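Long-range contacts in catechol 1,2-dioxygenase (Burkholderia ambifaria, PDB 5VXT), which probably catalyses the iron(III)-dependent intradiol cleavage of catechol by dioxygen to cis,cis-muconate, and binds catechol and phosphatidylethanolamine: residues V11-T16 / A58-D63; D132-I137 / E205-M210; V149-V154 / Y295-F300. All coordinates share one frame; numbering follows the deposited sequence.

Contact 1 of 3, residues V11-T16 / A58-D63; sequences VKVFDT and AIDDLD
Lys12 and Asp60 bring the two backbones nearest each other, CA to CA 5.7 Å, where the irregular segment 11-16 passes the last turn of helix 42-62. Asp60 carries the contact, its carboxylate reaching across to the peptide N-H groups of Val13 and Phe14. Val13 N meets both oxygens on their syn lone pairs; its bond to OD1 of Asp60 is 2.9 Å long but bent (134°), while the one to OD2 of Asp60 is straighter at 159°. Phe14 N adds a third bond, 3.0 Å to Asp60 OD1, and comes from above the carboxylate plane, 58° out of it. OD1 is thus held by two donors from different directions, which should fix the rotation of the carboxylate. Val13 to Thr16 form a type I beta turn whose first carbonyl, Val13 O, takes both Thr16 N and Thr16 OG1, the latter at 2.6 Å; Thr16 is in turn the N-cap of helix 17-27. Just past Asp60 helix 42-62 closes in a Schellman motif, with Asp63 at positive phi, and one water links Val11 N to Asp63 OD2. The bent chain of Lys12 ends with NZ near the carbonyl oxygens of Asp60 and Asp61, and 4.2 Å from Asp61 OD1, too far for a salt bridge; the firmer partner of Asp61 is Arg50 of the second subunit. Arg101 of that subunit forms salt bridges with OD2 of Asp60 and OD2 of Asp63 and a weak hydrogen bond with Val11 O, placing the contact at the dimer interface. The Phe14 ring turns away from Asp60 to pack on Val19, Leu23 and Phe56.

Contact 2 of 3, residues D132-I137 / E205-M210; sequences DGVAKI and EFRTLM
Val134 lays its CG1 over one face of the Arg207 guanidinium, 3.8 Å from NE of Arg207 and offset toward the rim of the group. Its other methyl, CG2, rests 3.6 Å from CB of Glu205, the two side chains running next to each other. Arg207 forms a salt bridge with Glu205, NE and NH2 both bonding the single oxygen OE2, the NE to OE2 bond being 3.0 Å. That oxygen lies in the guanidinium plane, yet both nitrogens approach from one face of the carboxylate, well above its plane. Past the end of the strand, CG2 of Ile137 touches the edge of the Phe206 ring at CD1 (4.0 Å), on the face of the sheet that carries Phe206. CG1 of Ile137 presses tightly on CB of Thr208 at 3.5 Å. Parallel ladder bonds join the backbones: Ala135 N to Glu205 O, Arg207 N to Ala135 O and Ile137 N to Arg207 O. Strand 134-136 is the outermost strand of its sheet on that side within the chain, with 203-209 between it and 147-155, while Phe206 packs against Val167 and Cys169 of strand 166-170 and Val196 of strand 193-197.

Contact 3 of 3, residues V149-V154 / Y295-F300; sequences VIHGTV and YQDIEF
Val149 and Asp297, Ile150 and Ile298, and His151 and Glu299 pair in register as parallel strands within one sheet of the dioxygenase domain, a beta-sandwich core known from intradiol dioxygenases. Four backbone bonds hold the strands, from Val149 N to Gln296 O at one end to Phe300 N to His151 O at the other. The face with Ile150 and Ile298 is buried, and both pack on Phe255 of strand 251-256 in the other sheet. The opposite face, by contrast, is more polar and becomes exposed to solvent at Glu299. There Val149 lies against two residues of the neighbouring strand: its CG2 is 3.7 Å from CE1 of Tyr295, and its CG1 3.6 Å from OD2 of the buried Asp297. The His151 ring swings over the neighbouring strand, its CG between the backbone N and the carbonyl carbon (chi1 62°). Glu299 CA sits over one face of the ring in a CH-pi contact, 4.1 Å from the centroid, while the Glu299 side chain extends past CE1 of His151, its CB 3.7 Å from that atom. Gly152 passes close to the other strand with its CA 3.4 Å from Phe300 O; beyond it the regular ladder is interrupted, Thr153 N bonding the side chain of Asn301 before the backbone pairing resumes at Phe302. His151 NE2 donates to Asp297 OD1 at 2.8 Å; OD1 lies in the ring plane, and NE2 meets it on the syn side of the carboxylate, slightly out of its plane.

Overall arrangement
Along the chain contact 1 closes before the other two open, whereas contacts 2 and 3 cross, their segments alternating. Those two share one mixed sheet, in the order 134-136, 203-209, 147-155, 295-303, with centres 9 Å apart; a probable hydrogen bond from Phe206 N to Ile150 O (2.7 Å) joins the middle strands. Contact 1 lies on the other side of the chain's centre, its centre 56 Å from each of theirs, in the helical N-terminal part next to the second subunit. The contacts therefore sample a helical dimerisation region and a sheet of the dioxygenase domain; the iron, bound by Tyr178, His238 and His240, lies in that domain, both histidines coming from strand 238-244 of its other sheet.

Contact 1 of 3, residues V11-T16 / A58-D63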
ATOM      1  N   VAL B  11       1.011  -3.579 -26.173  1.00 43.08           N
ATOM      2  CA  VAL B  11      -0.115  -2.970 -26.871  1.00 42.87           C
ATOM      3  C   VAL B  11      -0.567  -1.764 -26.048  1.00 47.92           C
ATOM      4  O   VAL B  11      -0.835  -1.879 -24.847  1.00 57.71           O
ATOM      5  CB  VAL B  11      -1.258  -3.973 -27.097  1.00 47.56           C
ATOM      6  CG1 VAL B  11      -1.779  -4.519 -25.775  1.00 53.23           C
ATOM      7  CG2 VAL B  11      -2.380  -3.327 -27.895  1.00 44.48           C
ATOM      8  N   LYS B  12      -0.612  -0.599 -26.678  1.00 20.67           N
ATOM      9  CA  LYS B  12      -0.779   0.659 -25.956  1.00 19.96           C
ATOM     10  C   LYS B  12      -2.240   1.080 -25.953  1.00 30.51           C
ATOM     11  O   LYS B  12      -2.853   1.202 -27.020  1.00 32.82           O
ATOM     12  CB  LYS B  12       0.073   1.752 -26.594  1.00 25.36           C
ATOM     13  CG  LYS B  12       1.495   1.341 -26.904  1.00 31.37           C
ATOM     14  CD  LYS B  12       2.311   1.094 -25.641  1.00 37.63           C
ATOM     15  CE  LYS B  12       3.796   1.040 -25.983  1.00 42.54           C
ATOM     16  NZ  LYS B  12       4.680   1.357 -24.826  1.00 47.51           N
ATOM     17  N   VAL B  13      -2.789   1.325 -24.759  1.00 21.55           N
ATOM     18  CA  VAL B  13      -4.201   1.675 -24.646  1.00 21.01           C
ATOM     19  C   VAL B  13      -4.418   2.963 -23.860  1.00 19.23           C
ATOM     20  O   VAL B  13      -5.549   3.440 -23.776  1.00 19.61           O
ATOM     21  CB  VAL B  13      -5.012   0.540 -23.989  1.00 24.58           C
ATOM     22  CG1 VAL B  13      -4.935  -0.740 -24.817  1.00 23.47           C
ATOM     23  CG2 VAL B  13      -4.529   0.303 -22.549  1.00 18.54           C
ATOM     24  N   PHE B  14      -3.360   3.543 -23.282  1.00 17.81           N
ATOM     25  CA  PHE B  14      -3.589   4.575 -22.274  1.00 17.59           C
ATOM     26  C   PHE B  14      -4.328   5.780 -22.852  1.00 23.61           C
ATOM     27  O   PHE B  14      -5.202   6.354 -22.191  1.00 28.63           O
ATOM     28  CB  PHE B  14      -2.269   5.007 -21.640  1.00 21.48           C
ATOM     29  CG  PHE B  14      -2.431   6.119 -20.647  1.00 20.29           C
ATOM     30  CD1 PHE B  14      -2.891   5.857 -19.367  1.00 22.67           C
ATOM     31  CD2 PHE B  14      -2.169   7.428 -21.008  1.00 24.78           C
ATOM     32  CE1 PHE B  14      -3.057   6.890 -18.456  1.00 18.88           C
ATOM     33  CE2 PHE B  14      -2.331   8.480 -20.094  1.00 27.10           C
ATOM     34  CZ  PHE B  14      -2.779   8.204 -18.823  1.00 25.97           C
ATOM     35  N   ASP B  15      -4.004   6.179 -24.077  1.00 25.71           N
ATOM     36  CA  ASP B  15      -4.604   7.390 -24.621  1.00 29.82           C
ATOM     37  C   ASP B  15      -6.011   7.178 -25.159  1.00 33.80           C
ATOM     38  O   ASP B  15      -6.623   8.146 -25.622  1.00 44.45           O
ATOM     39  CB  ASP B  15      -3.719   7.968 -25.717  1.00 28.27           C
ATOM     40  CG  ASP B  15      -2.439   8.528 -25.166  1.00 39.82           C
ATOM     41  OD1 ASP B  15      -1.383   8.370 -25.808  1.00 48.82           O
ATOM     42  OD2 ASP B  15      -2.493   9.095 -24.060  1.00 34.37           O
ATOM     43  N   THR B  16      -6.543   5.964 -25.097  1.00 23.17           N
ATOM     44  CA  THR B  16      -7.893   5.727 -25.593  1.00 25.86           C
ATOM     45  C   THR B  16      -8.927   6.410 -24.704  1.00 27.68           C
ATOM     46  O   THR B  16      -8.714   6.614 -23.506  1.00 23.65           O
ATOM     47  CB  THR B  16      -8.191   4.235 -25.663  1.00 26.78           C
ATOM     48  OG1 THR B  16      -8.122   3.658 -24.347  1.00 25.27           O
ATOM     49  CG2 THR B  16      -7.192   3.558 -26.587  1.00 28.03           C
ATOM     50  N   ALA B  58       2.307   4.029 -16.716  1.00 21.30           N
ATOM     51  CA  ALA B  58       3.522   3.249 -16.503  1.00 17.97           C
ATOM     52  C   ALA B  58       3.303   1.773 -16.830  1.00 20.10           C
ATOM     53  O   ALA B  58       4.210   1.114 -17.350  1.00 19.81           O
ATOM     54  CB  ALA B  58       4.004   3.424 -15.060  1.00 17.03           C
ATOM     55  N   ILE B  59       2.118   1.235 -16.513  1.00 20.48           N
ATOM     56  CA  ILE B  59       1.791  -0.136 -16.903  1.00 18.05           C
ATOM     57  C   ILE B  59       1.808  -0.270 -18.421  1.00 19.25           C
ATOM     58  O   ILE B  59       2.354  -1.238 -18.974  1.00 18.54           O
ATOM     59  CB  ILE B  59       0.428  -0.547 -16.304  1.00 14.81           C
ATOM     60  CG1 ILE B  59       0.553  -0.729 -14.787  1.00 20.61           C
ATOM     61  CG2 ILE B  59      -0.117  -1.828 -16.965  1.00 14.79           C
ATOM     62  CD1 ILE B  59      -0.775  -0.770 -14.063  1.00 17.63           C
ATOM     63  N   ASP B  60       1.218   0.704 -19.120  1.00 18.27           N
ATOM     64  CA  ASP B  60       1.242   0.703 -20.582  1.00 20.38           C
ATOM     65  C   ASP B  60       2.675   0.762 -21.105  1.00 23.09           C
ATOM     66  O   ASP B  60       3.081  -0.065 -21.935  1.00 22.22           O
ATOM     67  CB  ASP B  60       0.418   1.887 -21.099  1.00 21.99           C
ATOM     68  CG  ASP B  60      -0.444   1.553 -22.308  1.00 25.98           C
ATOM     69  OD1 ASP B  60      -0.601   2.453 -23.155  1.00 30.98           O
ATOM     70  OD2 ASP B  60      -0.967   0.415 -22.428  1.00 28.42           O
ATOM     71  N   ASP B  61       3.476   1.701 -20.585  1.00 19.55           N
ATOM     72  CA  ASP B  61       4.801   1.957 -21.153  1.00 18.41           C
ATOM     73  C   ASP B  61       5.740   0.776 -20.945  1.00 26.18           C
ATOM     74  O   ASP B  61       6.477   0.385 -21.859  1.00 27.05           O
ATOM     75  CB  ASP B  61       5.414   3.217 -20.543  1.00 20.58           C
ATOM     76  CG  ASP B  61       4.795   4.500 -21.078  1.00 26.04           C
ATOM     77  OD1 ASP B  61       4.066   4.455 -22.088  1.00 27.77           O
ATOM     78  OD2 ASP B  61       5.045   5.564 -20.475  1.00 25.57           O
ATOM     79  N   LEU B  62       5.754   0.215 -19.739  1.00 23.94           N
ATOM     80  CA  LEU B  62       6.663  -0.871 -19.403  1.00 27.23           C
ATOM     81  C   LEU B  62       6.046  -2.248 -19.615  1.00 21.21           C
ATOM     82  O   LEU B  62       6.712  -3.253 -19.331  1.00 23.00           O
ATOM     83  CB  LEU B  62       7.133  -0.734 -17.950  1.00 24.35           C
ATOM     84  CG  LEU B  62       7.906   0.548 -17.611  1.00 33.11           C
ATOM     85  CD1 LEU B  62       8.354   0.553 -16.149  1.00 31.91           C
ATOM     86  CD2 LEU B  62       9.093   0.699 -18.545  1.00 44.91           C
ATOM     87  N   ASP B  63       4.806  -2.313 -20.110  1.00 23.04           N
ATOM     88  CA  ASP B  63       4.052  -3.558 -20.282  1.00 22.79           C
ATOM     89  C   ASP B  63       4.070  -4.386 -19.000  1.00 25.22           C
ATOM     90  O   ASP B  63       4.476  -5.548 -18.977  1.00 22.74           O
ATOM     91  CB  ASP B  63       4.588  -4.382 -21.453  1.00 23.26           C
ATOM     92  CG  ASP B  63       3.566  -5.380 -21.971  1.00 25.93           C
ATOM     93  OD1 ASP B  63       3.921  -6.182 -22.856  1.00 32.94           O
ATOM     94  OD2 ASP B  63       2.400  -5.352 -21.504  1.00 25.52           O
TER
HETATM   95  O   HOH W   1       0.841  -5.830 -23.921  1.00 32.41           O

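Contact 2 of 3, residues D132-I137 / E205-M210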
ATOM      1  N   ASP B 132      13.630  19.220  33.826  1.00 48.04           N
ATOM      2  CA  ASP B 132      14.239  20.545  33.813  1.00 47.81           C
ATOM      3  C   ASP B 132      15.716  20.400  33.479  1.00 47.10           C
ATOM      4  O   ASP B 132      16.477  19.829  34.262  1.00 47.96           O
ATOM      5  CB  ASP B 132      14.058  21.233  35.164  1.00 57.77           C
ATOM      6  CG  ASP B 132      12.761  22.009  35.252  1.00 66.50           C
ATOM      7  OD1 ASP B 132      12.205  22.348  34.186  1.00 63.60           O
ATOM      8  OD2 ASP B 132      12.306  22.293  36.384  1.00 69.62           O
ATOM      9  N   GLY B 133      16.117  20.885  32.306  1.00 50.89           N
ATOM     10  CA  GLY B 133      17.521  21.006  31.959  1.00 45.71           C
ATOM     11  C   GLY B 133      18.305  19.744  31.638  1.00 46.28           C
ATOM     12  O   GLY B 133      19.184  19.778  30.771  1.00 46.86           O
ATOM     13  N   VAL B 134      18.047  18.642  32.340  1.00 45.10           N
ATOM     14  CA  VAL B 134      18.825  17.415  32.175  1.00 44.75           C
ATOM     15  C   VAL B 134      17.893  16.219  32.321  1.00 44.81           C
ATOM     16  O   VAL B 134      17.015  16.207  33.187  1.00 45.97           O
ATOM     17  CB  VAL B 134      19.985  17.318  33.196  1.00 50.20           C
ATOM     18  CG1 VAL B 134      20.679  15.968  33.094  1.00 46.04           C
ATOM     19  CG2 VAL B 134      21.001  18.439  32.994  1.00 46.10           C
ATOM     20  N   ALA B 135      18.076  15.214  31.463  1.00 46.11           N
ATOM     21  CA  ALA B 135      17.344  13.960  31.578  1.00 45.82           C
ATOM     22  C   ALA B 135      18.308  12.793  31.439  1.00 43.70           C
ATOM     23  O   ALA B 135      19.135  12.771  30.523  1.00 50.98           O
ATOM     24  CB  ALA B 135      16.235  13.850  30.520  1.00 42.41           C
ATOM     25  N   LYS B 136      18.200  11.830  32.348  1.00 44.98           N
ATOM     26  CA  LYS B 136      18.842  10.530  32.197  1.00 45.30           C
ATOM     27  C   LYS B 136      17.796   9.578  31.635  1.00 44.34           C
ATOM     28  O   LYS B 136      16.793   9.289  32.294  1.00 51.47           O
ATOM     29  CB  LYS B 136      19.390  10.019  33.524  1.00 47.01           C
ATOM     30  CG  LYS B 136      20.168   8.725  33.385  1.00 47.24           C
ATOM     31  CD  LYS B 136      20.735   8.268  34.713  1.00 54.37           C
ATOM     32  CE  LYS B 136      21.647   7.069  34.524  1.00 49.68           C
ATOM     33  NZ  LYS B 136      20.945   5.938  33.866  1.00 56.04           N
ATOM     34  N   ILE B 137      18.020   9.098  30.415  1.00 47.38           N
ATOM     35  CA  ILE B 137      16.957   8.456  29.658  1.00 41.96           C
ATOM     36  C   ILE B 137      17.180   6.966  29.459  1.00 42.10           C
ATOM     37  O   ILE B 137      16.289   6.293  28.917  1.00 44.45           O
ATOM     38  CB  ILE B 137      16.737   9.156  28.304  1.00 43.64           C
ATOM     39  CG1 ILE B 137      17.927   8.938  27.379  1.00 43.51           C
ATOM     40  CG2 ILE B 137      16.515  10.647  28.515  1.00 45.91           C
ATOM     41  CD1 ILE B 137      17.771   9.617  26.028  1.00 43.78           C
ATOM     42  N   GLU B 205      20.539  18.688  28.296  1.00 44.95           N
ATOM     43  CA  GLU B 205      21.507  17.611  28.465  1.00 40.59           C
ATOM     44  C   GLU B 205      20.789  16.279  28.575  1.00 42.83           C
ATOM     45  O   GLU B 205      19.808  16.156  29.314  1.00 46.26           O
ATOM     46  CB  GLU B 205      22.381  17.844  29.700  1.00 42.18           C
ATOM     47  CG  GLU B 205      23.471  16.809  29.870  1.00 42.56           C
ATOM     48  CD  GLU B 205      24.468  17.215  30.934  1.00 47.87           C
ATOM     49  OE1 GLU B 205      24.460  18.402  31.324  1.00 51.27           O
ATOM     50  OE2 GLU B 205      25.248  16.348  31.378  1.00 49.25           O
ATOM     51  N   PHE B 206      21.276  15.287  27.832  1.00 42.74           N
ATOM     52  CA  PHE B 206      20.778  13.923  27.907  1.00 42.20           C
ATOM     53  C   PHE B 206      21.910  13.011  28.349  1.00 42.29           C
ATOM     54  O   PHE B 206      23.021  13.087  27.817  1.00 40.21           O
ATOM     55  CB  PHE B 206      20.206  13.451  26.561  1.00 38.16           C
ATOM     56  CG  PHE B 206      18.998  14.218  26.124  1.00 37.50           C
ATOM     57  CD1 PHE B 206      17.747  13.921  26.643  1.00 44.59           C
ATOM     58  CD2 PHE B 206      19.108  15.239  25.196  1.00 42.92           C
ATOM     59  CE1 PHE B 206      16.630  14.630  26.241  1.00 43.31           C
ATOM     60  CE2 PHE B 206      17.993  15.950  24.789  1.00 36.11           C
ATOM     61  CZ  PHE B 206      16.754  15.647  25.314  1.00 39.25           C
ATOM     62  N   ARG B 207      21.631  12.170  29.335  1.00 51.02           N
ATOM     63  CA  ARG B 207      22.564  11.155  29.795  1.00 42.62           C
ATOM     64  C   ARG B 207      21.968   9.798  29.460  1.00 43.38           C
ATOM     65  O   ARG B 207      20.852   9.479  29.883  1.00 42.62           O
ATOM     66  CB  ARG B 207      22.841  11.314  31.288  1.00 45.88           C
ATOM     67  CG  ARG B 207      23.467  12.663  31.573  1.00 44.83           C
ATOM     68  CD  ARG B 207      23.661  12.932  33.045  1.00 46.76           C
ATOM     69  NE  ARG B 207      24.128  14.299  33.263  1.00 47.03           N
ATOM     70  CZ  ARG B 207      24.266  14.859  34.460  1.00 51.66           C
ATOM     71  NH1 ARG B 207      23.973  14.168  35.550  1.00 60.93           N
ATOM     72  NH2 ARG B 207      24.698  16.109  34.566  1.00 48.84           N
ATOM     73  N   THR B 208      22.698   9.018  28.675  1.00 48.19           N
ATOM     74  CA  THR B 208      22.116   7.854  28.031  1.00 49.12           C
ATOM     75  C   THR B 208      23.251   6.888  27.710  1.00 48.65           C
ATOM     76  O   THR B 208      24.335   6.974  28.302  1.00 42.55           O
ATOM     77  CB  THR B 208      21.308   8.287  26.793  1.00 44.26           C
ATOM     78  OG1 THR B 208      20.755   7.138  26.143  1.00 39.16           O
ATOM     79  CG2 THR B 208      22.179   9.055  25.803  1.00 41.06           C
ATOM     80  N   LEU B 209      23.003   5.972  26.783  1.00 48.71           N
ATOM     81  CA  LEU B 209      23.999   5.020  26.320  1.00 45.32           C
ATOM     82  C   LEU B 209      24.115   5.108  24.801  1.00 42.03           C
ATOM     83  O   LEU B 209      23.208   5.582  24.110  1.00 39.45           O
ATOM     84  CB  LEU B 209      23.647   3.592  26.755  1.00 46.20           C
ATOM     85  CG  LEU B 209      23.367   3.362  28.243  1.00 45.69           C
ATOM     86  CD1 LEU B 209      22.884   1.936  28.497  1.00 44.42           C
ATOM     87  CD2 LEU B 209      24.603   3.669  29.089  1.00 44.97           C
ATOM     88  N   MET B 210      25.251   4.654  24.292  1.00 41.04           N
ATOM     89  CA  MET B 210      25.566   4.815  22.876  1.00 42.23           C
ATOM     90  C   MET B 210      24.703   3.893  22.013  1.00 41.37           C
ATOM     91  O   MET B 210      24.721   2.670  22.213  1.00 42.67           O
ATOM     92  CB  MET B 210      27.051   4.517  22.658  1.00 46.93           C
ATOM     93  CG  MET B 210      27.482   4.493  21.203  1.00 49.72           C
ATOM     94  SD  MET B 210      27.527   6.147  20.506  1.00 44.80           S
ATOM     95  CE  MET B 210      28.685   6.915  21.631  1.00 38.16           C
TER

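Contact 3 of 3, residues V149-V154 / Y295-F300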
ATOM      1  N   VAL B 149      26.950  11.128  26.951  1.00 45.43           N
ATOM      2  CA  VAL B 149      26.369  12.406  27.360  1.00 40.99           C
ATOM      3  C   VAL B 149      26.226  13.290  26.127  1.00 44.96           C
ATOM      4  O   VAL B 149      27.210  13.553  25.425  1.00 48.42           O
ATOM      5  CB  VAL B 149      27.212  13.108  28.435  1.00 42.42           C
ATOM      6  CG1 VAL B 149      26.671  14.503  28.665  1.00 48.63           C
ATOM      7  CG2 VAL B 149      27.178  12.315  29.717  1.00 43.99           C
ATOM      8  N   ILE B 150      24.999  13.738  25.858  1.00 38.73           N
ATOM      9  CA  ILE B 150      24.715  14.691  24.794  1.00 37.54           C
ATOM     10  C   ILE B 150      24.287  15.994  25.444  1.00 40.94           C
ATOM     11  O   ILE B 150      23.363  16.006  26.268  1.00 38.56           O
ATOM     12  CB  ILE B 150      23.620  14.181  23.844  1.00 38.51           C
ATOM     13  CG1 ILE B 150      23.917  12.749  23.402  1.00 36.07           C
ATOM     14  CG2 ILE B 150      23.501  15.112  22.651  1.00 38.17           C
ATOM     15  CD1 ILE B 150      22.762  12.108  22.631  1.00 35.05           C
ATOM     16  N   HIS B 151      24.955  17.087  25.087  1.00 38.15           N
ATOM     17  CA  HIS B 151      24.685  18.363  25.729  1.00 45.56           C
ATOM     18  C   HIS B 151      24.882  19.485  24.727  1.00 37.82           C
ATOM     19  O   HIS B 151      25.692  19.381  23.805  1.00 41.85           O
ATOM     20  CB  HIS B 151      25.598  18.585  26.941  1.00 40.10           C
ATOM     21  CG  HIS B 151      27.052  18.640  26.595  1.00 44.64           C
ATOM     22  ND1 HIS B 151      27.743  19.825  26.450  1.00 46.79           N
ATOM     23  CD2 HIS B 151      27.951  17.653  26.365  1.00 42.69           C
ATOM     24  CE1 HIS B 151      29.002  19.565  26.147  1.00 48.80           C
ATOM     25  NE2 HIS B 151      29.155  18.254  26.094  1.00 40.68           N
ATOM     26  N   GLY B 152      24.149  20.566  24.933  1.00 40.25           N
ATOM     27  CA  GLY B 152      24.377  21.757  24.151  1.00 40.69           C
ATOM     28  C   GLY B 152      23.406  22.839  24.544  1.00 43.79           C
ATOM     29  O   GLY B 152      22.758  22.766  25.589  1.00 38.86           O
ATOM     30  N   THR B 153      23.309  23.846  23.686  1.00 37.58           N
ATOM     31  CA  THR B 153      22.398  24.954  23.898  1.00 38.01           C
ATOM     32  C   THR B 153      21.443  25.081  22.724  1.00 42.06           C
ATOM     33  O   THR B 153      21.789  24.783  21.574  1.00 37.58           O
ATOM     34  CB  THR B 153      23.143  26.274  24.066  1.00 48.02           C
ATOM     35  OG1 THR B 153      23.726  26.639  22.809  1.00 53.39           O
ATOM     36  CG2 THR B 153      24.235  26.140  25.109  1.00 43.74           C
ATOM     37  N   VAL B 154      20.233  25.519  23.045  1.00 39.41           N
ATOM     38  CA  VAL B 154      19.227  25.899  22.067  1.00 39.17           C
ATOM     39  C   VAL B 154      19.301  27.408  21.908  1.00 39.05           C
ATOM     40  O   VAL B 154      19.067  28.154  22.868  1.00 38.41           O
ATOM     41  CB  VAL B 154      17.826  25.461  22.511  1.00 36.71           C
ATOM     42  CG1 VAL B 154      16.765  25.963  21.522  1.00 36.18           C
ATOM     43  CG2 VAL B 154      17.783  23.953  22.683  1.00 36.18           C
ATOM     44  N   TYR B 295      33.433   7.942  29.693  1.00 48.96           N
ATOM     45  CA  TYR B 295      32.211   8.070  28.912  1.00 47.15           C
ATOM     46  C   TYR B 295      32.478   8.906  27.673  1.00 45.67           C
ATOM     47  O   TYR B 295      33.439   9.676  27.610  1.00 51.11           O
ATOM     48  CB  TYR B 295      31.066   8.685  29.725  1.00 49.71           C
ATOM     49  CG  TYR B 295      31.254  10.136  30.110  1.00 49.38           C
ATOM     50  CD1 TYR B 295      30.726  11.163  29.333  1.00 49.67           C
ATOM     51  CD2 TYR B 295      31.942  10.481  31.271  1.00 48.87           C
ATOM     52  CE1 TYR B 295      30.891  12.491  29.692  1.00 53.94           C
ATOM     53  CE2 TYR B 295      32.111  11.801  31.639  1.00 54.93           C
ATOM     54  CZ  TYR B 295      31.589  12.804  30.851  1.00 51.86           C
ATOM     55  OH  TYR B 295      31.763  14.117  31.231  1.00 49.41           O
ATOM     56  N   GLN B 296      31.608   8.737  26.682  1.00 44.10           N
ATOM     57  CA  GLN B 296      31.678   9.497  25.445  1.00 44.57           C
ATOM     58  C   GLN B 296      30.742  10.694  25.530  1.00 46.71           C
ATOM     59  O   GLN B 296      29.663  10.614  26.125  1.00 44.17           O
ATOM     60  CB  GLN B 296      31.331   8.616  24.241  1.00 44.17           C
ATOM     61  CG  GLN B 296      32.490   7.707  23.854  1.00 45.59           C
ATOM     62  CD  GLN B 296      32.121   6.656  22.834  1.00 48.40           C
ATOM     63  OE1 GLN B 296      31.227   5.838  23.059  1.00 54.96           O
ATOM     64  NE2 GLN B 296      32.818   6.660  21.705  1.00 45.73           N
ATOM     65  N   ASP B 297      31.165  11.801  24.933  1.00 41.23           N
ATOM     66  CA  ASP B 297      30.523  13.094  25.109  1.00 44.15           C
ATOM     67  C   ASP B 297      30.336  13.738  23.745  1.00 39.31           C
ATOM     68  O   ASP B 297      31.273  13.777  22.943  1.00 41.23           O
ATOM     69  CB  ASP B 297      31.374  13.978  26.029  1.00 42.02           C
ATOM     70  CG  ASP B 297      30.724  15.301  26.341  1.00 47.15           C
ATOM     71  OD1 ASP B 297      31.095  16.317  25.713  1.00 47.71           O
ATOM     72  OD2 ASP B 297      29.838  15.323  27.218  1.00 48.79           O
ATOM     73  N   ILE B 298      29.124  14.207  23.462  1.00 38.33           N
ATOM     74  CA  ILE B 298      28.848  14.903  22.212  1.00 37.07           C
ATOM     75  C   ILE B 298      28.266  16.265  22.536  1.00 39.00           C
ATOM     76  O   ILE B 298      27.193  16.354  23.145  1.00 37.02           O
ATOM     77  CB  ILE B 298      27.886  14.120  21.305  1.00 35.89           C
ATOM     78  CG1 ILE B 298      28.452  12.743  20.974  1.00 39.50           C
ATOM     79  CG2 ILE B 298      27.634  14.914  20.045  1.00 34.77           C
ATOM     80  CD1 ILE B 298      27.621  11.975  19.972  1.00 42.56           C
ATOM     81  N   GLU B 299      28.952  17.320  22.105  1.00 37.02           N
ATOM     82  CA  GLU B 299      28.412  18.670  22.198  1.00 40.53           C
ATOM     83  C   GLU B 299      27.675  18.980  20.902  1.00 39.46           C
ATOM     84  O   GLU B 299      28.248  18.890  19.811  1.00 37.50           O
ATOM     85  CB  GLU B 299      29.507  19.706  22.473  1.00 37.79           C
ATOM     86  CG  GLU B 299      28.980  21.140  22.448  1.00 42.13           C
ATOM     87  CD  GLU B 299      29.967  22.166  22.981  1.00 51.52           C
ATOM     88  OE1 GLU B 299      30.925  21.776  23.682  1.00 49.43           O
ATOM     89  OE2 GLU B 299      29.775  23.368  22.699  1.00 53.57           O
ATOM     90  N   PHE B 300      26.396  19.311  21.013  1.00 35.20           N
ATOM     91  CA  PHE B 300      25.608  19.610  19.828  1.00 34.08           C
ATOM     92  C   PHE B 300      24.591  20.680  20.171  1.00 40.18           C
ATOM     93  O   PHE B 300      23.741  20.479  21.044  1.00 41.16           O
ATOM     94  CB  PHE B 300      24.916  18.363  19.295  1.00 41.91           C
ATOM     95  CG  PHE B 300      24.370  18.535  17.918  1.00 36.13           C
ATOM     96  CD1 PHE B 300      25.200  18.448  16.812  1.00 32.65           C
ATOM     97  CD2 PHE B 300      23.029  18.805  17.725  1.00 36.43           C
ATOM     98  CE1 PHE B 300      24.695  18.602  15.536  1.00 36.67           C
ATOM     99  CE2 PHE B 300      22.527  18.969  16.453  1.00 30.77           C
ATOM    100  CZ  PHE B 300      23.363  18.872  15.361  1.00 31.67           C
TER